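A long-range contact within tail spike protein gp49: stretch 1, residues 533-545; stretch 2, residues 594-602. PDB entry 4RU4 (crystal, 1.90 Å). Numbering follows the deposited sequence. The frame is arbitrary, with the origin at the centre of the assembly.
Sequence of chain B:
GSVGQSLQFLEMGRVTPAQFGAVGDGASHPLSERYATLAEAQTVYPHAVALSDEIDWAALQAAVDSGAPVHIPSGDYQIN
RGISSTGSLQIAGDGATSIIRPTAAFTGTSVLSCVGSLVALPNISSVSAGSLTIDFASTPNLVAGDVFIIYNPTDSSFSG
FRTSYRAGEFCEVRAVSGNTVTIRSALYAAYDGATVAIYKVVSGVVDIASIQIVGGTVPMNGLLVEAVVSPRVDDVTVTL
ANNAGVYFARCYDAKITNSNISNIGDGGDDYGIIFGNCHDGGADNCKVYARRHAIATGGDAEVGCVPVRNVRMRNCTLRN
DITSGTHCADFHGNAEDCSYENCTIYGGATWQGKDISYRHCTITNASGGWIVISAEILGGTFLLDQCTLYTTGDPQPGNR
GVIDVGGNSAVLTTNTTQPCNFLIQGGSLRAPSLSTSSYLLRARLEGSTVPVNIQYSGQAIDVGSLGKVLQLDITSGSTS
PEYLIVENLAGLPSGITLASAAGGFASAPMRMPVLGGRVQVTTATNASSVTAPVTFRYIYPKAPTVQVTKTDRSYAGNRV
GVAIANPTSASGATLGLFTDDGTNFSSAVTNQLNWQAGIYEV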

ATOM      1  N   PRO B 533      -0.390  39.106  28.377  1.00 15.95           N
ATOM      2  CA  PRO B 533      -1.396  38.116  28.011  1.00 18.04           C
ATOM      3  C   PRO B 533      -0.963  37.310  26.797  1.00 16.77           C
ATOM      4  O   PRO B 533      -0.210  37.795  25.946  1.00 15.75           O
ATOM      5  CB  PRO B 533      -2.632  38.974  27.709  1.00 19.08           C
ATOM      6  CG  PRO B 533      -2.063  40.251  27.178  1.00 18.49           C
ATOM      7  CD  PRO B 533      -0.736  40.462  27.911  1.00 17.73           C
ATOM      8  N   VAL B 534      -1.426  36.064  26.749  1.00 11.37           N
ATOM      9  CA  VAL B 534      -1.211  35.172  25.619  1.00 12.78           C
ATOM     10  C   VAL B 534      -2.579  34.638  25.205  1.00 10.31           C
ATOM     11  O   VAL B 534      -3.380  34.295  26.061  1.00  9.63           O
ATOM     12  CB  VAL B 534      -0.292  34.007  26.058  1.00 18.13           C
ATOM     13  CG1 VAL B 534      -0.444  32.812  25.166  1.00 21.72           C
ATOM     14  CG2 VAL B 534       1.171  34.491  26.103  1.00 15.75           C
ATOM     15  N   THR B 535      -2.866  34.612  23.905  1.00  8.52           N
ATOM     16  CA  THR B 535      -4.053  33.924  23.407  1.00  7.51           C
ATOM     17  C   THR B 535      -3.538  32.748  22.582  1.00  9.98           C
ATOM     18  O   THR B 535      -2.787  32.955  21.643  1.00 10.21           O
ATOM     19  CB  THR B 535      -4.901  34.849  22.499  1.00 11.99           C
ATOM     20  OG1 THR B 535      -5.318  36.005  23.227  1.00 11.32           O
ATOM     21  CG2 THR B 535      -6.129  34.119  21.959  1.00 12.35           C
ATOM     22  N   PHE B 536      -3.935  31.526  22.928  1.00  7.23           N
ATOM     23  CA  PHE B 536      -3.408  30.344  22.248  1.00 11.29           C
ATOM     24  C   PHE B 536      -3.836  30.309  20.780  1.00 12.40           C
ATOM     25  O   PHE B 536      -4.978  30.673  20.439  1.00 10.77           O
ATOM     26  CB  PHE B 536      -3.911  29.064  22.911  1.00  6.25           C
ATOM     27  CG  PHE B 536      -3.616  28.964  24.397  1.00  8.50           C
ATOM     28  CD1 PHE B 536      -2.420  29.438  24.933  1.00  8.41           C
ATOM     29  CD2 PHE B 536      -4.554  28.396  25.257  1.00  8.15           C
ATOM     30  CE1 PHE B 536      -2.160  29.322  26.307  1.00  9.60           C
ATOM     31  CE2 PHE B 536      -4.305  28.292  26.615  1.00  6.41           C
ATOM     32  CZ  PHE B 536      -3.108  28.758  27.146  1.00  6.46           C
ATOM     33  N   ARG B 537      -2.932  29.823  19.927  1.00 10.41           N
ATOM     34  CA  ARG B 537      -3.232  29.654  18.515  1.00 10.26           C
ATOM     35  C   ARG B 537      -4.445  28.751  18.321  1.00 12.17           C
ATOM     36  O   ARG B 537      -5.232  28.974  17.410  1.00 11.88           O
ATOM     37  CB  ARG B 537      -2.037  29.054  17.792  1.00  8.95           C
ATOM     38  CG  ARG B 537      -2.221  28.919  16.261  1.00 11.75           C
ATOM     39  CD  ARG B 537      -1.007  28.155  15.639  1.00 10.35           C
ATOM     40  NE  ARG B 537      -1.224  27.905  14.207  1.00 12.66           N
ATOM     41  CZ  ARG B 537      -0.952  28.796  13.262  1.00 12.30           C
ATOM     42  NH1 ARG B 537      -0.431  29.980  13.591  1.00  7.20           N
ATOM     43  NH2 ARG B 537      -1.190  28.508  11.995  1.00 11.14           N
ATOM     44  N   TYR B 538      -4.562  27.710  19.158  1.00 10.69           N
ATOM     45  CA  TYR B 538      -5.720  26.818  19.152  1.00 10.57           C
ATOM     46  C   TYR B 538      -6.440  26.877  20.502  1.00  9.67           C
ATOM     47  O   TYR B 538      -5.812  27.023  21.543  1.00  8.24           O
ATOM     48  CB  TYR B 538      -5.294  25.358  18.886  1.00  6.59           C
ATOM     49  CG  TYR B 538      -4.332  25.231  17.720  1.00  9.82           C
ATOM     50  CD1 TYR B 538      -4.541  25.953  16.545  1.00 14.51           C
ATOM     51  CD2 TYR B 538      -3.211  24.422  17.799  1.00 13.43           C
ATOM     52  CE1 TYR B 538      -3.646  25.870  15.480  1.00 16.17           C
ATOM     53  CE2 TYR B 538      -2.299  24.324  16.724  1.00 13.07           C
ATOM     54  CZ  TYR B 538      -2.532  25.056  15.582  1.00 15.30           C
ATOM     55  OH  TYR B 538      -1.657  24.981  14.526  1.00 16.98           O
ATOM     56  N   ILE B 539      -7.757  26.711  20.480  1.00  9.37           N
ATOM     57  CA  ILE B 539      -8.516  26.632  21.712  1.00  9.74           C
ATOM     58  C   ILE B 539      -8.589  25.170  22.192  1.00 12.22           C
ATOM     59  O   ILE B 539      -9.006  24.283  21.446  1.00 10.52           O
ATOM     60  CB  ILE B 539      -9.940  27.188  21.501  1.00 12.49           C
ATOM     61  CG1 ILE B 539      -9.872  28.659  21.071  1.00 13.38           C
ATOM     62  CG2 ILE B 539     -10.774  27.009  22.772  1.00 11.93           C
ATOM     63  CD1 ILE B 539     -11.107  29.139  20.367  1.00 17.12           C
ATOM     64  N   TYR B 540      -8.192  24.932  23.441  1.00 10.76           N
ATOM     65  CA  TYR B 540      -8.209  23.595  24.039  1.00  9.78           C
ATOM     66  C   TYR B 540      -9.606  23.222  24.570  1.00 10.67           C
ATOM     67  O   TYR B 540     -10.441  24.101  24.788  1.00  9.00           O
ATOM     68  CB  TYR B 540      -7.169  23.511  25.178  1.00  7.09           C
ATOM     69  CG  TYR B 540      -5.737  23.582  24.698  1.00  6.48           C
ATOM     70  CD1 TYR B 540      -5.069  22.426  24.277  1.00  5.78           C
ATOM     71  CD2 TYR B 540      -5.049  24.808  24.661  1.00  7.02           C
ATOM     72  CE1 TYR B 540      -3.762  22.478  23.823  1.00  7.76           C
ATOM     73  CE2 TYR B 540      -3.731  24.884  24.195  1.00  8.97           C
ATOM     74  CZ  TYR B 540      -3.082  23.699  23.796  1.00  9.54           C
ATOM     75  OH  TYR B 540      -1.776  23.750  23.343  1.00  7.01           O
ATOM     76  N   PRO B 541      -9.873  21.910  24.764  1.00 10.80           N
ATOM     77  CA  PRO B 541     -11.181  21.523  25.321  1.00 11.26           C
ATOM     78  C   PRO B 541     -11.372  21.952  26.768  1.00 14.31           C
ATOM     79  O   PRO B 541     -12.509  22.051  27.212  1.00 16.01           O
ATOM     80  CB  PRO B 541     -11.191  19.986  25.228  1.00 12.86           C
ATOM     81  CG  PRO B 541     -10.037  19.613  24.324  1.00 15.29           C
ATOM     82  CD  PRO B 541      -9.040  20.750  24.405  1.00 11.84           C
ATOM     83  N   LYS B 542     -10.282  22.199  27.491  1.00 12.80           N
ATOM     84  CA  LYS B 542     -10.344  22.660  28.881  1.00  9.92           C
ATOM     85  C   LYS B 542      -9.003  23.338  29.155  1.00  8.57           C
ATOM     86  O   LYS B 542      -8.138  23.315  28.289  1.00  7.89           O
ATOM     87  CB  LYS B 542     -10.540  21.471  29.834  1.00 12.89           C
ATOM     88  CG  LYS B 542      -9.452  20.386  29.704  1.00 15.09           C
ATOM     89  CD  LYS B 542      -9.876  19.110  30.447  1.00 17.26           C
ATOM     90  CE  LYS B 542      -8.734  18.117  30.521  1.00 17.69           C
ATOM     91  NZ  LYS B 542      -9.107  16.939  31.377  1.00 15.95           N
ATOM     92  N   ALA B 543      -8.825  23.948  30.328  1.00  7.12           N
ATOM     93  CA  ALA B 543      -7.549  24.611  30.631  1.00 10.61           C
ATOM     94  C   ALA B 543      -6.405  23.620  30.473  1.00 10.63           C
ATOM     95  O   ALA B 543      -6.438  22.517  31.002  1.00 11.51           O
ATOM     96  CB  ALA B 543      -7.548  25.179  32.013  1.00 11.68           C
ATOM     97  N   PRO B 544      -5.412  23.991  29.672  1.00 10.01           N
ATOM     98  CA  PRO B 544      -4.314  23.062  29.438  1.00  7.21           C
ATOM     99  C   PRO B 544      -3.297  23.090  30.583  1.00 10.10           C
ATOM    100  O   PRO B 544      -3.369  23.953  31.478  1.00 10.40           O
ATOM    101  CB  PRO B 544      -3.686  23.612  28.158  1.00  7.14           C
ATOM    102  CG  PRO B 544      -3.968  25.125  28.238  1.00  7.69           C
ATOM    103  CD  PRO B 544      -5.356  25.180  28.799  1.00 10.79           C
ATOM    104  N   THR B 545      -2.393  22.119  30.570  1.00  7.04           N
ATOM    105  CA  THR B 545      -1.268  22.093  31.497  1.00  6.15           C
ATOM    106  C   THR B 545      -0.225  23.069  30.994  1.00  7.99           C
ATOM    107  O   THR B 545       0.273  22.919  29.893  1.00  7.84           O
ATOM    108  CB  THR B 545      -0.705  20.664  31.575  1.00 11.80           C
ATOM    109  OG1 THR B 545      -1.778  19.784  31.962  1.00 10.54           O
ATOM    110  CG2 THR B 545       0.428  20.531  32.608  1.00  7.26           C
ATOM    111  N   ASN B 594       9.183  32.166  28.890  1.00  7.59           N
ATOM    112  CA  ASN B 594       9.056  31.014  27.992  1.00  6.60           C
ATOM    113  C   ASN B 594       7.858  30.183  28.451  1.00 10.23           C
ATOM    114  O   ASN B 594       7.880  29.591  29.541  1.00 10.03           O
ATOM    115  CB  ASN B 594      10.300  30.120  28.094  1.00  6.81           C
ATOM    116  CG  ASN B 594      11.556  30.745  27.490  1.00  9.43           C
ATOM    117  OD1 ASN B 594      12.223  30.115  26.675  1.00  8.12           O
ATOM    118  ND2 ASN B 594      11.888  31.984  27.896  1.00  7.56           N
ATOM    119  N   TRP B 595       6.802  30.148  27.650  1.00 12.06           N
ATOM    120  CA  TRP B 595       5.560  29.511  28.101  1.00  8.79           C
ATOM    121  C   TRP B 595       5.215  28.392  27.157  1.00  9.68           C
ATOM    122  O   TRP B 595       5.617  28.403  25.973  1.00  6.23           O
ATOM    123  CB  TRP B 595       4.407  30.541  28.138  1.00  7.77           C
ATOM    124  CG  TRP B 595       3.983  30.955  26.739  1.00  6.59           C
ATOM    125  CD1 TRP B 595       4.518  31.970  26.002  1.00  6.59           C
ATOM    126  CD2 TRP B 595       2.974  30.347  25.915  1.00  6.44           C
ATOM    127  NE1 TRP B 595       3.907  32.043  24.767  1.00  8.35           N
ATOM    128  CE2 TRP B 595       2.959  31.054  24.683  1.00  8.39           C
ATOM    129  CE3 TRP B 595       2.097  29.264  26.089  1.00  6.35           C
ATOM    130  CZ2 TRP B 595       2.084  30.733  23.636  1.00  8.78           C
ATOM    131  CZ3 TRP B 595       1.227  28.934  25.050  1.00  6.66           C
ATOM    132  CH2 TRP B 595       1.231  29.675  23.828  1.00  8.54           C
ATOM    133  N   GLN B 596       4.484  27.406  27.664  1.00  7.23           N
ATOM    134  CA  GLN B 596       3.936  26.386  26.784  1.00  6.11           C
ATOM    135  C   GLN B 596       2.722  25.721  27.419  1.00  6.92           C
ATOM    136  O   GLN B 596       2.518  25.792  28.631  1.00  7.04           O
ATOM    137  CB  GLN B 596       4.997  25.355  26.399  1.00  7.99           C
ATOM    138  CG  GLN B 596       5.469  24.450  27.548  1.00  7.00           C
ATOM    139  CD  GLN B 596       6.748  23.763  27.170  1.00  8.43           C
ATOM    140  OE1 GLN B 596       7.788  24.404  27.050  1.00  8.81           O
ATOM    141  NE2 GLN B 596       6.666  22.471  26.889  1.00  9.36           N
ATOM    142  N   ALA B 597       1.910  25.088  26.583  1.00  6.36           N
ATOM    143  CA  ALA B 597       0.610  24.585  27.010  1.00  8.68           C
ATOM    144  C   ALA B 597       0.339  23.298  26.236  1.00  9.81           C
ATOM    145  O   ALA B 597       0.686  23.201  25.047  1.00  8.44           O
ATOM    146  CB  ALA B 597      -0.502  25.644  26.695  1.00  6.10           C
ATOM    147  N   GLY B 598      -0.297  22.319  26.880  1.00  5.84           N
ATOM    148  CA  GLY B 598      -0.676  21.103  26.186  1.00  5.70           C
ATOM    149  C   GLY B 598      -1.523  20.249  27.112  1.00 12.61           C
ATOM    150  O   GLY B 598      -1.726  20.631  28.268  1.00 10.65           O
ATOM    151  N   ILE B 599      -2.069  19.139  26.603  1.00  6.59           N
ATOM    152  CA  ILE B 599      -2.791  18.233  27.472  1.00  6.48           C
ATOM    153  C   ILE B 599      -2.197  16.834  27.300  1.00  9.06           C
ATOM    154  O   ILE B 599      -2.014  16.372  26.178  1.00  9.85           O
ATOM    155  CB  ILE B 599      -4.324  18.297  27.256  1.00  8.83           C
ATOM    156  CG1 ILE B 599      -4.858  19.734  27.511  1.00  5.78           C
ATOM    157  CG2 ILE B 599      -5.024  17.324  28.210  1.00  5.67           C
ATOM    158  CD1 ILE B 599      -6.388  19.963  27.122  1.00  6.03           C
ATOM    159  N   TYR B 600      -1.899  16.157  28.409  1.00  5.53           N
ATOM    160  CA  TYR B 600      -1.047  14.978  28.345  1.00  8.06           C
ATOM    161  C   TYR B 600      -1.561  13.911  29.294  1.00  9.03           C
ATOM    162  O   TYR B 600      -0.858  13.535  30.219  1.00  8.11           O
ATOM    163  CB  TYR B 600       0.395  15.330  28.760  1.00  9.53           C
ATOM    164  CG  TYR B 600       0.927  16.671  28.259  1.00  9.75           C
ATOM    165  CD1 TYR B 600       1.390  16.826  26.963  1.00 12.17           C
ATOM    166  CD2 TYR B 600       1.015  17.764  29.119  1.00 11.95           C
ATOM    167  CE1 TYR B 600       1.901  18.050  26.524  1.00 11.96           C
ATOM    168  CE2 TYR B 600       1.509  18.985  28.693  1.00 11.29           C
ATOM    169  CZ  TYR B 600       1.957  19.129  27.404  1.00 11.94           C
ATOM    170  OH  TYR B 600       2.458  20.365  27.008  1.00 15.12           O
ATOM    171  N   GLU B 601      -2.769  13.408  29.044  1.00 10.17           N
ATOM    172  CA  GLU B 601      -3.417  12.494  29.981  1.00  9.04           C
ATOM    173  C   GLU B 601      -3.357  11.016  29.561  1.00 12.50           C
ATOM    174  O   GLU B 601      -3.784  10.139  30.307  1.00 14.17           O
ATOM    175  CB  GLU B 601      -4.870  12.923  30.177  1.00  6.64           C
ATOM    176  CG  GLU B 601      -5.009  14.319  30.810  1.00 12.05           C
ATOM    177  CD  GLU B 601      -6.437  14.799  30.825  1.00 16.13           C
ATOM    178  OE1 GLU B 601      -7.278  14.155  30.160  1.00 13.52           O
ATOM    179  OE2 GLU B 601      -6.716  15.827  31.488  1.00 14.62           O
ATOM    180  N   VAL B 602      -2.856  10.727  28.365  1.00 10.18           N
ATOM    181  CA  VAL B 602      -2.870   9.352  27.888  1.00  9.13           C
ATOM    182  C   VAL B 602      -1.715   9.150  26.905  1.00 14.81           C
ATOM    183  O   VAL B 602      -1.130  10.127  26.399  1.00 14.80           O
ATOM    184  CB  VAL B 602      -4.248   8.981  27.298  1.00  8.50           C
ATOM    185  CG1 VAL B 602      -4.539   9.759  26.017  1.00  7.98           C
ATOM    186  CG2 VAL B 602      -4.380   7.460  27.061  1.00 14.07           C
ATOM    187  OXT VAL B 602      -1.334   8.012  26.633  1.00 18.05           O
TER
HETATM  188  O   HOH W   1      -2.253  17.282  31.064  1.00  9.95           O
HETATM  189  O   HOH W   2       2.835  22.184  28.934  1.00 11.85           O

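The backbone evidence centres on one antiparallel bridge, in which Thr-545 and Gly-598 form a hydrogen-bonded pair with their CA atoms 5.4 Å apart. Thr-545 N donates to Gly-598 O at 2.8 Å, with an angle of 143° at the hydrogen, and Gly-598 N returns a bond to Thr-545 O at 3.1 Å and 146°. The same carbonyl oxygen receives a CA-H...O contact: Ala-597 CA lies 3.3 Å from Thr-545 O, with 150° at the hydrogen. Gly-598 suits its place because an ideal CB there would fall 2.3 Å from the OH of Tyr-600, a clash within its own strand.

Two waters extend the bridge toward Tyr-600. Water 1 lies 2.7 Å from Thr-545 OG1 and accepts from Tyr-600 N at 2.9 Å. Water 2 accepts from Tyr-600 OH at 2.7 Å and donates to Thr-545 O at 2.8 Å, so this carbonyl serves both the strand pairing and the solvent link.

The charged contact is a salt bridge between Lys-542 and Glu-601. The lysine's CA-to-CB bond points sideways, but with chi1 at p and the remaining chi angles at t the extended chain carries its ammonium group to the other stretch. Lys-542 NZ donates to Glu-601 OE2 at 2.6 Å, a short separation that supports a hydrogen bond within the ion pair. Glu-601 OE1 is bonded elsewhere in the structure.

Aromatic contacts gather around Trp-595. Val-534 CG1 lies 3.8 Å from the centroid of the tryptophan six-membered ring and 18° off its normal, which places the methyl over the face as a CH-pi contact. Phe-536 meets the same ring differently: the planes are 26° from parallel and the centroids 5.7 Å apart, but the rings are slid so that they barely overlap. Their closest approach, Phe-536 CE1 to Trp-595 CZ3, is 3.6 Å.

Apolar packing fills the space between these contacts and the salt bridge. Ala-597 CB sits over one face of the Phe-536 ring, 4.1 Å from Phe-536 CE1, and also touches Pro-544 CG at 3.8 Å and Tyr-540 CE2 at 4.2 Å. Ile-599, whose chi angles are m and t, brings its CD1 to 3.9 Å from Pro-541 CD and 4.0 Å from Tyr-540 CD1, while its CG1 is 4.1 Å from Pro-544 CB. Ile-599 has the largest area covered by the opposite stretch, 88 Å², in a contact that buries 611 Å² in all.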